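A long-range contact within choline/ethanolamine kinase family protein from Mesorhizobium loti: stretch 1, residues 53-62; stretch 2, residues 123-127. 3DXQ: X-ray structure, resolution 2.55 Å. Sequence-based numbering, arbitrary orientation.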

# COMPACT_ATOMS: atom_id res chain seq x y z
N ILE A 53 -1.54 14.29 -2.55
CA ILE A 53 -2.48 13.12 -2.47
C ILE A 53 -3.83 13.55 -3.04
O ILE A 53 -4.03 14.73 -3.34
CB ILE A 53 -2.69 12.61 -1.02
N ASN A 54 -4.78 12.62 -3.18
CA ASN A 54 -6.04 12.94 -3.87
C ASN A 54 -7.29 12.42 -3.16
O ASN A 54 -7.65 11.25 -3.28
CB ASN A 54 -5.98 12.35 -5.28
CG ASN A 54 -7.23 12.64 -6.09
OD1 ASN A 54 -8.36 12.51 -5.60
ND2 ASN A 54 -7.04 13.04 -7.33
N ARG A 55 -7.97 13.31 -2.46
CA ARG A 55 -9.07 12.91 -1.56
C ARG A 55 -10.38 12.50 -2.24
O ARG A 55 -11.15 11.72 -1.69
CB ARG A 55 -9.30 14.00 -0.51
CG ARG A 55 -8.05 14.38 0.27
CD ARG A 55 -7.39 13.17 0.86
NE ARG A 55 -6.26 13.54 1.68
CZ ARG A 55 -5.49 12.66 2.29
NH1 ARG A 55 -5.72 11.36 2.16
NH2 ARG A 55 -4.48 13.09 3.03
N ALA A 56 -10.64 13.02 -3.43
CA ALA A 56 -11.83 12.63 -4.17
C ALA A 56 -11.81 11.13 -4.49
O ALA A 56 -12.83 10.45 -4.37
CB ALA A 56 -11.93 13.44 -5.45
N ASN A 57 -10.64 10.65 -4.90
CA ASN A 57 -10.45 9.23 -5.17
C ASN A 57 -10.70 8.41 -3.91
O ASN A 57 -11.51 7.48 -3.93
CB ASN A 57 -9.03 8.96 -5.68
CG ASN A 57 -8.83 7.52 -6.09
OD1 ASN A 57 -9.64 6.96 -6.84
ND2 ASN A 57 -7.76 6.89 -5.60
N GLU A 58 -10.03 8.78 -2.83
CA GLU A 58 -10.11 8.06 -1.57
C GLU A 58 -11.55 7.86 -1.15
O GLU A 58 -11.92 6.76 -0.74
CB GLU A 58 -9.35 8.80 -0.46
CG GLU A 58 -9.16 7.98 0.82
CD GLU A 58 -8.53 8.77 1.93
OE1 GLU A 58 -8.35 9.99 1.77
OE2 GLU A 58 -8.22 8.16 2.97
N ALA A 59 -12.36 8.90 -1.24
CA ALA A 59 -13.75 8.82 -0.78
C ALA A 59 -14.48 7.70 -1.53
O ALA A 59 -15.11 6.83 -0.93
CB ALA A 59 -14.47 10.18 -0.92
N VAL A 60 -14.37 7.72 -2.85
CA VAL A 60 -15.07 6.74 -3.67
C VAL A 60 -14.51 5.35 -3.42
O VAL A 60 -15.25 4.39 -3.26
CB VAL A 60 -14.94 7.08 -5.18
CG1 VAL A 60 -15.57 5.98 -6.03
CG2 VAL A 60 -15.55 8.45 -5.47
N ALA A 61 -13.20 5.27 -3.35
CA ALA A 61 -12.51 4.01 -3.14
C ALA A 61 -12.91 3.36 -1.81
O ALA A 61 -13.27 2.18 -1.79
CB ALA A 61 -11.00 4.21 -3.22
N ALA A 62 -12.85 4.12 -0.72
CA ALA A 62 -13.14 3.58 0.60
C ALA A 62 -14.59 3.10 0.67
O ALA A 62 -14.86 2.06 1.25
CB ALA A 62 -12.87 4.60 1.72
N VAL A 123 -15.57 -1.02 -7.72
CA VAL A 123 -15.13 -0.34 -8.94
C VAL A 123 -14.39 0.92 -8.55
O VAL A 123 -14.98 1.81 -7.96
CB VAL A 123 -16.31 0.10 -9.81
CG1 VAL A 123 -15.81 1.00 -10.95
CG2 VAL A 123 -17.06 -1.11 -10.35
N PHE A 124 -13.09 0.99 -8.88
CA PHE A 124 -12.27 2.17 -8.59
C PHE A 124 -12.11 2.96 -9.87
O PHE A 124 -11.86 2.38 -10.92
CB PHE A 124 -10.90 1.81 -8.00
CG PHE A 124 -10.93 1.06 -6.68
CD1 PHE A 124 -12.03 1.11 -5.83
CD2 PHE A 124 -9.79 0.36 -6.26
CE1 PHE A 124 -12.02 0.44 -4.59
CE2 PHE A 124 -9.76 -0.30 -5.04
CZ PHE A 124 -10.88 -0.27 -4.20
N PRO A 125 -12.22 4.30 -9.79
CA PRO A 125 -12.27 5.14 -10.99
C PRO A 125 -10.97 5.30 -11.74
O PRO A 125 -10.99 5.56 -12.94
CB PRO A 125 -12.67 6.51 -10.44
CG PRO A 125 -12.16 6.52 -9.06
CD PRO A 125 -12.28 5.11 -8.56
N PHE A 126 -9.84 5.20 -11.06
CA PHE A 126 -8.57 5.46 -11.71
C PHE A 126 -7.75 4.20 -11.92
O PHE A 126 -7.91 3.22 -11.22
CB PHE A 126 -7.79 6.52 -10.93
CG PHE A 126 -8.54 7.83 -10.79
CD1 PHE A 126 -9.23 8.39 -11.88
CD2 PHE A 126 -8.53 8.53 -9.59
CE1 PHE A 126 -9.91 9.61 -11.74
CE2 PHE A 126 -9.21 9.75 -9.45
CZ PHE A 126 -9.89 10.28 -10.53
N ARG A 127 -6.91 4.25 -12.94
CA ARG A 127 -6.07 3.14 -13.35
C ARG A 127 -4.70 3.38 -12.71
O ARG A 127 -4.19 4.48 -12.75
CB ARG A 127 -5.98 3.13 -14.88
CG ARG A 127 -5.01 2.15 -15.51
CD ARG A 127 -5.55 0.73 -15.49
NE ARG A 127 -4.62 -0.22 -16.14
CZ ARG A 127 -3.62 -0.87 -15.53
NH1 ARG A 127 -3.35 -0.70 -14.24
NH2 ARG A 127 -2.86 -1.70 -16.25

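A helix and a loop can pack together without a hydrogen bond between them. Here no hydrogen bond crosses between the stretches, and the 284 Å² they bury is built from van der Waals contact along one flank of the helix. Asn54 begins it: with chi1 at t, its side chain reaches forward to the first turn of the helix, and OD1 accepts from Asn57 N at 3.0 Å, a nearly straight capping bond. Asn57, also t, points toward the loop and is the most covered residue of the contact. Asn57 OD1 lies 3.4 Å from both Pro125 CG and Phe126 CD2, facing both rings, while its ND2 is hydrogen-bonded elsewhere in the structure. Phe126, chi1 m, carries its ring obliquely past this amide and on to Asn54, whose ND2 is 4.5 Å from CE2. One turn on from Asn57, the t rotamer of Val60 brings CG1 to 4.2 Å from Pro125 CD, an apolar pairing of a branched side chain with a compact ring. Phe124 leaves its backbone sideways, but the m rotamer swings its ring to the helix. Ala61 CB sits over one face of the Phe124 ring, 4.1 Å from Phe124 CE1, and Ala61 O is 3.5 Å from that same atom; the methyl and the backbone carbonyl of Ala61 thus both lie close to the buried ring.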